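Local coordinates for adenylate cyclase-like protein (Chlamydia trachomatis, PDB 4QO6) that forms part of the inner membrane ring of the type III secretion system, this chain being a piece of its extended periplasmic region, at residues I80-N85 / A114-Y119; K89-Q94 / F101-Y106; I135-V140 / S159-E164. All coordinates share one frame; numbering follows the deposited sequence. Where two conformers were deposited one is given.

Overall arrangement
Interactions 1 and 2 fall in the PD2 sequence family and interaction 3 in the BON family, although strand 130-136, where interaction 3 begins, belongs to the same sheet as interaction 2. Interaction 1 joins helices 71-83 and 110-123 mainly through side chains, with N85 of the following loop taking part; interaction 2, nested inside the loop it closes, pairs strands 92-95 and 100-107 by backbone hydrogen bonds. They meet where L82 CD1 packs on I91 O (3.6 Å) and on I103. Interaction 3 is the more buried contact, combining ring packing with a carboxylate-to-backbone bond. It touches interaction 2 through a probable hydrogen bond between G105 O and I135 N (2.7 Å), and through Y106 against N162 and G163.

Interaction 1. Residues I80-N85 / A114-Y119; sequences ILLSKN and ACLADY
Y119 reaches from helix 110-123 to the end of helix 71-83 and the loop after it, meeting three residues there: L81, L82 and N85. Its CG stands anti to the backbone N (chi1 -173°), and its CA-CB bond is directed at the opposing segment. From there the ring atoms make the contacts, on both flanks. CE2 packs against L82 CD2 at 4.0 Å, an oblique approach. On the other flank CE1 lies 3.8 Å from N85 ND2; the N85 and Y119 side chains reach toward each other tip to tip, with the amide and ring planes 64° apart. At the tip, OH comes within 3.5 Å of L81 CB, a van der Waals contact to the first carbon of that side chain. The same L82 methyl, CD2, also touches L116 CD1 at 3.9 Å, and these two leucine side chains cross at about a right angle. One methyl of L82 therefore serves both residues of helix 110-123, one helical turn apart. N85 itself follows the last turn of its helix, its N bonded to L82 O at 3.0 Å. F88 packs against L82, L116 and Y119, and the Y119 ring stacks on that of H123. Helices 71-83 and 110-123 of the periplasmic PD2 domain thus meet beside its sheet through L82, L116 and Y119, with L82 also lying against I103 of strand 100-107.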
loop_
_atom_site.group_PDB
_atom_site.type_symbol
_atom_site.label_atom_id
_atom_site.label_comp_id
_atom_site.label_asym_id
_atom_site.label_seq_id
_atom_site.Cartn_x
_atom_site.Cartn_y
_atom_site.Cartn_z
ATOM N N ILE A 80 7.152 -13.850 -1.869
ATOM C CA ILE A 80 7.697 -14.871 -2.777
ATOM C C ILE A 80 6.514 -15.485 -3.584
ATOM O O ILE A 80 6.631 -15.651 -4.800
ATOM C CB ILE A 80 8.535 -15.940 -2.043
ATOM C CG1 ILE A 80 9.861 -15.366 -1.557
ATOM C CG2 ILE A 80 8.801 -17.141 -2.927
ATOM C CD1 ILE A 80 10.624 -16.303 -0.612
ATOM N N LEU A 81 5.370 -15.774 -2.949
ATOM C CA LEU A 81 4.248 -16.398 -3.702
ATOM C C LEU A 81 3.680 -15.449 -4.723
ATOM O O LEU A 81 3.302 -15.866 -5.805
ATOM C CB LEU A 81 3.102 -16.827 -2.811
ATOM C CG LEU A 81 3.443 -17.901 -1.787
ATOM C CD1 LEU A 81 2.243 -18.196 -0.878
ATOM C CD2 LEU A 81 3.937 -19.147 -2.525
ATOM N N LEU A 82 3.550 -14.181 -4.355
ATOM C CA LEU A 82 2.929 -13.224 -5.254
ATOM C C LEU A 82 3.810 -12.983 -6.488
ATOM O O LEU A 82 3.285 -12.815 -7.590
ATOM C CB LEU A 82 2.657 -11.931 -4.543
ATOM C CG LEU A 82 1.606 -11.969 -3.434
ATOM C CD1 LEU A 82 1.805 -10.749 -2.545
ATOM C CD2 LEU A 82 0.192 -12.021 -4.014
ATOM N N SER A 83 5.132 -13.033 -6.276
ATOM C CA SER A 83 6.184 -12.765 -7.277
ATOM C C SER A 83 6.116 -13.762 -8.410
ATOM O O SER A 83 6.440 -13.442 -9.489
ATOM C CB SER A 83 7.599 -12.861 -6.648
ATOM O OG SER A 83 8.086 -14.247 -6.455
ATOM N N LYS A 84 5.740 -14.993 -8.107
ATOM C CA LYS A 84 5.606 -16.083 -9.061
ATOM C C LYS A 84 4.273 -16.095 -9.777
ATOM O O LYS A 84 4.034 -16.930 -10.628
ATOM C CB LYS A 84 5.730 -17.393 -8.289
ATOM C CG LYS A 84 7.166 -17.680 -7.903
ATOM C CD LYS A 84 7.342 -18.831 -6.930
ATOM C CE LYS A 84 8.837 -19.141 -6.776
ATOM N NZ LYS A 84 9.741 -17.932 -6.780
ATOM N N ASN A 85 3.386 -15.195 -9.402
ATOM C CA ASN A 85 2.063 -15.122 -9.989
ATOM C C ASN A 85 1.947 -13.974 -11.008
ATOM O O ASN A 85 1.947 -12.818 -10.648
ATOM C CB ASN A 85 1.060 -14.935 -8.861
ATOM C CG ASN A 85 -0.327 -15.277 -9.277
ATOM O OD1 ASN A 85 -0.987 -14.508 -9.997
ATOM N ND2 ASN A 85 -0.795 -16.433 -8.833
ATOM N N ALA A 114 -10.843 -8.865 -6.951
ATOM C CA ALA A 114 -11.527 -10.063 -6.455
ATOM C C ALA A 114 -10.688 -11.350 -6.575
ATOM O O ALA A 114 -10.756 -12.217 -5.698
ATOM C CB ALA A 114 -12.868 -10.248 -7.158
ATOM N N CYS A 115 -9.924 -11.486 -7.653
ATOM C CA CYS A 115 -8.984 -12.606 -7.816
ATOM C C CYS A 115 -7.933 -12.638 -6.669
ATOM O O CYS A 115 -7.580 -13.696 -6.137
ATOM C CB CYS A 115 -8.290 -12.491 -9.175
ATOM S SG CYS A 115 -7.315 -13.919 -9.742
ATOM N N LEU A 116 -7.431 -11.460 -6.284
ATOM C CA LEU A 116 -6.404 -11.335 -5.239
ATOM C C LEU A 116 -6.997 -11.756 -3.894
ATOM O O LEU A 116 -6.358 -12.512 -3.165
ATOM C CB LEU A 116 -5.815 -9.926 -5.191
ATOM C CG LEU A 116 -4.695 -9.716 -4.133
ATOM C CD1 LEU A 116 -3.414 -10.497 -4.457
ATOM C CD2 LEU A 116 -4.395 -8.251 -3.935
ATOM N N ALA A 117 -8.231 -11.327 -3.597
ATOM C CA ALA A 117 -8.879 -11.634 -2.326
ATOM C C ALA A 117 -9.071 -13.147 -2.167
ATOM O O ALA A 117 -8.737 -13.710 -1.099
ATOM C CB ALA A 117 -10.211 -10.919 -2.229
ATOM N N ASP A 118 -9.562 -13.799 -3.244
ATOM C CA ASP A 118 -9.635 -15.270 -3.311
ATOM C C ASP A 118 -8.272 -15.889 -3.059
ATOM O O ASP A 118 -8.151 -16.846 -2.304
ATOM C CB ASP A 118 -10.033 -15.785 -4.708
ATOM C CG ASP A 118 -11.402 -15.330 -5.155
ATOM O OD1 ASP A 118 -12.236 -14.958 -4.276
ATOM O OD2 ASP A 118 -11.633 -15.373 -6.411
ATOM N N TYR A 119 -7.270 -15.399 -3.776
ATOM C CA TYR A 119 -5.922 -15.923 -3.636
ATOM C C TYR A 119 -5.456 -15.861 -2.147
ATOM O O TYR A 119 -4.967 -16.854 -1.578
ATOM C CB TYR A 119 -4.995 -15.160 -4.562
ATOM C CG TYR A 119 -3.641 -15.729 -4.615
ATOM C CD1 TYR A 119 -3.369 -16.845 -5.395
ATOM C CD2 TYR A 119 -2.607 -15.175 -3.867
ATOM C CE1 TYR A 119 -2.100 -17.412 -5.416
ATOM C CE2 TYR A 119 -1.350 -15.749 -3.877
ATOM C CZ TYR A 119 -1.099 -16.851 -4.648
ATOM O OH TYR A 119 0.169 -17.396 -4.629
#

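Interaction 2. Residues K89-Q94 / F101-Y106; sequences KGISMQ and FVISGY
S92 and S104 face each other as an antiparallel hydrogen-bonded pair, and Q94 and V102 form the next such pair two residues on. Four backbone bonds define the ladder, S92 N to S104 O, S104 N to S92 O, Q94 N to V102 O and V102 N to Q94 O, all 2.9 to 3.1 Å long. Between the two pairs, M93 and I103 make a non-hydrogen-bonded pair, where M93 CA approaches V102 O in a CA-H...O contact. Past the ladder, G105 fits its place closely: a CB there would clash with G90 O and, at these backbone angles (phi 128°, psi -166°), would also jam against the preceding carbonyl O.

Apolar contacts gather on the face bearing M93 and I103. I91 CG2 presses on I103 CD1 at 3.4 Å, closer than ordinary van der Waals contact. With CG anti to the backbone N (chi1 179°) and an extended chi2, M93 carries SD to within 4.2 Å of F101 CD1, an oblique Met-aromatic contact; the bend at chi3 turns CE back to I103 CD1.

Among polar contacts, a water beside S92 is hydrogen-bonded to S92 OG (3.0 Å) and lies very close to G90 O.

The hairpin supplies an outermost strand, 92-95, and the central strand, 100-107, of a three-stranded sheet, with strand 130-136 on the other side of 100-107. From helix 71-83, N79 OD1 accepts a bond from M93 N and N79 touches the S92 side chain, while W75 packs on M93 and Q94.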
loop_
_atom_site.group_PDB
_atom_site.type_symbol
_atom_site.label_atom_id
_atom_site.label_comp_id
_atom_site.label_asym_id
_atom_site.label_seq_id
_atom_site.Cartn_x
_atom_site.Cartn_y
_atom_site.Cartn_z
ATOM N N LYS A 89 2.166 -9.829 -9.715
ATOM C CA LYS A 89 3.560 -9.583 -9.381
ATOM C C LYS A 89 3.878 -8.102 -8.959
ATOM O O LYS A 89 4.843 -7.904 -8.205
ATOM C CB LYS A 89 4.514 -10.159 -10.448
ATOM C CG LYS A 89 4.336 -9.625 -11.870
ATOM C CD LYS A 89 5.658 -9.698 -12.631
ATOM C CE LYS A 89 5.477 -9.745 -14.140
ATOM N NZ LYS A 89 5.248 -11.142 -14.598
ATOM N N GLY A 90 3.075 -7.102 -9.368
ATOM C CA GLY A 90 3.234 -5.719 -8.834
ATOM C C GLY A 90 2.708 -5.479 -7.369
ATOM O O GLY A 90 2.781 -4.382 -6.832
ATOM N N ILE A 91 2.179 -6.520 -6.743
ATOM C CA ILE A 91 1.606 -6.489 -5.406
ATOM C C ILE A 91 2.648 -7.000 -4.371
ATOM O O ILE A 91 3.234 -8.068 -4.547
ATOM C CB ILE A 91 0.384 -7.452 -5.372
ATOM C CG1 ILE A 91 -0.633 -7.138 -6.490
ATOM C CG2 ILE A 91 -0.264 -7.505 -3.981
ATOM C CD1 ILE A 91 -1.201 -5.733 -6.418
ATOM N N SER A 92 2.818 -6.273 -3.270
ATOM C CA SER A 92 3.623 -6.751 -2.160
ATOM C C SER A 92 3.013 -6.507 -0.788
ATOM O O SER A 92 2.118 -5.700 -0.632
ATOM C CB SER A 92 4.996 -6.132 -2.215
ATOM O OG SER A 92 4.914 -4.753 -2.197
ATOM N N MET A 93 3.542 -7.227 0.197
ATOM C CA MET A 93 3.075 -7.198 1.557
ATOM C C MET A 93 4.239 -6.802 2.492
ATOM O O MET A 93 5.404 -7.226 2.288
ATOM C CB MET A 93 2.531 -8.561 1.981
ATOM C CG MET A 93 2.032 -8.620 3.432
ATOM S SD MET A 93 1.250 -10.194 3.856
ATOM C CE MET A 93 -0.310 -9.889 3.043
ATOM N N GLN A 94 3.873 -6.007 3.484
ATOM C CA GLN A 94 4.743 -5.485 4.525
ATOM C C GLN A 94 3.962 -5.537 5.844
ATOM O O GLN A 94 2.816 -5.964 5.882
ATOM C CB GLN A 94 5.187 -4.018 4.249
ATOM C CG GLN A 94 5.993 -3.794 2.962
ATOM C CD GLN A 94 7.372 -4.521 2.856
ATOM O OE1 GLN A 94 8.245 -4.377 3.743
ATOM N NE2 GLN A 94 7.594 -5.260 1.720
ATOM N N PHE A 101 -0.507 -6.379 9.082
ATOM C CA PHE A 101 -0.008 -6.605 7.721
ATOM C C PHE A 101 -0.723 -5.659 6.728
ATOM O O PHE A 101 -1.938 -5.438 6.836
ATOM C CB PHE A 101 -0.205 -8.071 7.280
ATOM C CG PHE A 101 0.586 -9.044 8.108
ATOM C CD1 PHE A 101 1.926 -9.255 7.860
ATOM C CD2 PHE A 101 0.037 -9.629 9.184
ATOM C CE1 PHE A 101 2.670 -10.091 8.631
ATOM C CE2 PHE A 101 0.759 -10.505 9.935
ATOM C CZ PHE A 101 2.076 -10.720 9.667
ATOM N N VAL A 102 0.049 -5.143 5.756
ATOM C CA VAL A 102 -0.403 -4.169 4.780
ATOM C C VAL A 102 -0.053 -4.681 3.390
ATOM O O VAL A 102 1.092 -5.044 3.141
ATOM C CB VAL A 102 0.298 -2.817 4.973
ATOM C CG1 VAL A 102 -0.138 -1.829 3.892
ATOM C CG2 VAL A 102 -0.017 -2.237 6.356
ATOM N N ILE A 103 -1.046 -4.749 2.512
ATOM C CA ILE A 103 -0.872 -5.243 1.146
ATOM C C ILE A 103 -1.051 -4.019 0.228
ATOM O O ILE A 103 -2.047 -3.281 0.353
ATOM C CB ILE A 103 -1.873 -6.406 0.804
ATOM C CG1 ILE A 103 -1.683 -6.928 -0.620
ATOM C CG2 ILE A 103 -3.324 -5.997 0.914
ATOM C CD1 ILE A 103 -0.673 -8.032 -0.677
ATOM N N SER A 104 -0.118 -3.814 -0.712
ATOM C CA SER A 104 -0.105 -2.564 -1.483
ATOM C C SER A 104 0.335 -2.820 -2.890
ATOM O O SER A 104 0.898 -3.857 -3.163
ATOM C CB SER A 104 0.813 -1.523 -0.805
ATOM O OG SER A 104 2.128 -2.014 -0.849
ATOM N N GLY A 105 0.096 -1.831 -3.752
ATOM C CA GLY A 105 0.396 -1.855 -5.194
ATOM C C GLY A 105 -0.829 -1.488 -6.035
ATOM O O GLY A 105 -1.824 -1.010 -5.494
ATOM N N TYR A 106 -0.768 -1.761 -7.347
ATOM C CA TYR A 106 -1.822 -1.449 -8.323
ATOM C C TYR A 106 -2.373 -2.706 -8.953
ATOM O O TYR A 106 -1.623 -3.597 -9.195
ATOM C CB TYR A 106 -1.244 -0.562 -9.472
ATOM C CG TYR A 106 -0.787 0.765 -8.970
ATOM C CD1 TYR A 106 -1.699 1.775 -8.730
ATOM C CD2 TYR A 106 0.549 0.993 -8.665
ATOM C CE1 TYR A 106 -1.289 2.988 -8.200
ATOM C CE2 TYR A 106 0.965 2.210 -8.163
ATOM C CZ TYR A 106 0.047 3.198 -7.944
ATOM O OH TYR A 106 0.465 4.401 -7.432
HETATM O O HOH W 1 3.964 -3.547 -4.760
#

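Interaction 3. Residues I135-V140 / S159-E164; sequences IIESQV and SFTNGE
V140 lies over one face of the F160 ring, while E137 comes against the CD2-CE2 side of that ring. The methyl V140 CG1 stands 3.8 Å from the ring centroid and 5° off the ring normal, the geometry of a CH-pi contact. E137 crosses F160 at about a right angle: its CG is 3.5 Å from F160 CD2, and its carboxylate plane is 89° from the ring plane. F160 CG is anti to the backbone N, on a CA-CB bond directed toward the helix.

Extended beyond CG, the E137 chain carries its carboxylate past the ring to the turn at T161-E164. There N162 N donates to E137 OE2 at 2.7 Å with an angle of 155° at the hydrogen, meeting the oxygen from above the carboxylate plane. A water bonded to N162 OD1 also reaches OE2, weakly, and OE1 forms a long, weak ion pair with K108 NZ. The turn is a type I' beta turn, closed by T161 N to E164 O and by the reciprocal bond.

The contact joins the first turn of helix 137-150 to the tip of the hairpin formed by strands 157-161 and 164-172. M141 and L144 of the same helix also touch F160, and Y106 of strand 100-107 packs against E137, F160 and N162.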
loop_
_atom_site.group_PDB
_atom_site.type_symbol
_atom_site.label_atom_id
_atom_site.label_comp_id
_atom_site.label_asym_id
_atom_site.label_seq_id
_atom_site.Cartn_x
_atom_site.Cartn_y
_atom_site.Cartn_z
ATOM N N ILE A 135 -4.368 -0.152 -4.907
ATOM C CA ILE A 135 -5.055 0.853 -5.717
ATOM C C ILE A 135 -5.689 0.179 -6.985
ATOM O O ILE A 135 -4.993 -0.529 -7.713
ATOM C CB ILE A 135 -4.059 1.947 -6.159
ATOM C CG1 ILE A 135 -3.234 2.539 -4.988
ATOM C CG2 ILE A 135 -4.772 3.079 -6.912
ATOM C CD1 ILE A 135 -3.964 3.521 -4.135
ATOM N N ILE A 136 -6.981 0.406 -7.277
ATOM C CA ILE A 136 -7.588 -0.149 -8.534
ATOM C C ILE A 136 -7.538 0.902 -9.667
ATOM O O ILE A 136 -8.118 1.970 -9.551
ATOM C CB ILE A 136 -9.052 -0.621 -8.343
ATOM C CG1 ILE A 136 -9.196 -1.558 -7.128
ATOM C CG2 ILE A 136 -9.575 -1.310 -9.602
ATOM C CD1 ILE A 136 -8.218 -2.714 -7.117
ATOM N N GLU A 137 -6.840 0.605 -10.744
ATOM C CA GLU A 137 -6.667 1.581 -11.833
ATOM C C GLU A 137 -7.977 2.073 -12.467
ATOM O O GLU A 137 -8.172 3.264 -12.609
ATOM C CB GLU A 137 -5.691 1.062 -12.898
ATOM C CG GLU A 137 -4.230 1.168 -12.455
ATOM C CD GLU A 137 -3.261 0.310 -13.267
ATOM O OE1 GLU A 137 -3.684 -0.360 -14.249
ATOM O OE2 GLU A 137 -2.049 0.332 -12.929
ATOM N N SER A 138 -8.897 1.168 -12.775
ATOM C CA SER A 138 -10.210 1.559 -13.270
ATOM C C SER A 138 -10.900 2.569 -12.333
ATOM O O SER A 138 -11.577 3.462 -12.802
ATOM C CB SER A 138 -11.113 0.338 -13.511
ATOM O OG SER A 138 -11.585 -0.219 -12.296
ATOM N N GLN A 139 -10.711 2.463 -11.022
ATOM C CA GLN A 139 -11.322 3.434 -10.096
ATOM C C GLN A 139 -10.668 4.814 -10.128
ATOM O O GLN A 139 -11.348 5.845 -10.027
ATOM C CB GLN A 139 -11.358 2.892 -8.660
ATOM C CG GLN A 139 -12.412 1.814 -8.492
ATOM C CD GLN A 139 -12.279 0.993 -7.201
ATOM O OE1 GLN A 139 -11.600 1.395 -6.240
ATOM N NE2 GLN A 139 -12.933 -0.179 -7.182
ATOM N N VAL A 140 -9.356 4.847 -10.260
ATOM C CA VAL A 140 -8.626 6.111 -10.227
ATOM C C VAL A 140 -8.933 6.898 -11.485
ATOM O O VAL A 140 -8.942 8.117 -11.462
ATOM C CB VAL A 140 -7.122 5.897 -10.178
ATOM C CG1 VAL A 140 -6.388 7.236 -10.176
ATOM C CG2 VAL A 140 -6.768 5.113 -8.918
ATOM N N SER A 159 -5.485 8.343 -19.354
ATOM C CA SER A 159 -5.210 6.947 -19.006
ATOM C C SER A 159 -4.411 6.882 -17.717
ATOM O O SER A 159 -3.716 7.824 -17.338
ATOM C CB SER A 159 -4.517 6.181 -20.139
ATOM O OG SER A 159 -3.172 6.568 -20.290
ATOM N N PHE A 160 -4.498 5.753 -17.045
ATOM C CA PHE A 160 -3.831 5.580 -15.748
ATOM C C PHE A 160 -3.301 4.162 -15.546
ATOM O O PHE A 160 -4.074 3.197 -15.572
ATOM C CB PHE A 160 -4.755 5.906 -14.601
ATOM C CG PHE A 160 -4.087 5.807 -13.280
ATOM C CD1 PHE A 160 -3.213 6.807 -12.867
ATOM C CD2 PHE A 160 -4.291 4.695 -12.456
ATOM C CE1 PHE A 160 -2.560 6.705 -11.670
ATOM C CE2 PHE A 160 -3.644 4.609 -11.237
ATOM C CZ PHE A 160 -2.780 5.624 -10.846
ATOM N N THR A 161 -1.992 4.035 -15.399
ATOM C CA THR A 161 -1.384 2.741 -15.064
ATOM C C THR A 161 -0.158 2.963 -14.175
ATOM O O THR A 161 0.660 3.820 -14.467
ATOM C CB THR A 161 -0.938 1.888 -16.288
ATOM O OG1 THR A 161 0.350 2.295 -16.705
ATOM C CG2 THR A 161 -1.881 2.003 -17.490
ATOM N N ASN A 162 -0.107 2.209 -13.071
ATOM C CA ASN A 162 1.033 2.097 -12.217
ATOM C C ASN A 162 1.460 3.414 -11.619
ATOM O O ASN A 162 2.661 3.676 -11.513
ATOM C CB ASN A 162 2.198 1.434 -12.933
ATOM C CG ASN A 162 3.110 0.689 -11.964
ATOM O OD1 ASN A 162 2.656 -0.170 -11.182
ATOM N ND2 ASN A 162 4.392 1.037 -11.975
ATOM N N GLY A 163 0.475 4.226 -11.202
ATOM C CA GLY A 163 0.727 5.509 -10.513
ATOM C C GLY A 163 0.930 6.656 -11.495
ATOM O O GLY A 163 1.150 7.818 -11.080
ATOM N N GLU A 164 0.881 6.321 -12.792
ATOM C CA GLU A 164 1.114 7.306 -13.862
ATOM C C GLU A 164 -0.148 7.651 -14.683
ATOM O O GLU A 164 -0.787 6.783 -15.329
ATOM C CB GLU A 164 2.246 6.825 -14.782
ATOM C CG GLU A 164 2.758 7.928 -15.687
ATOM C CD GLU A 164 3.828 7.469 -16.649
ATOM O OE1 GLU A 164 3.506 6.861 -17.716
ATOM O OE2 GLU A 164 4.990 7.740 -16.319
HETATM O O HOH W 2 0.781 -1.455 -12.780
#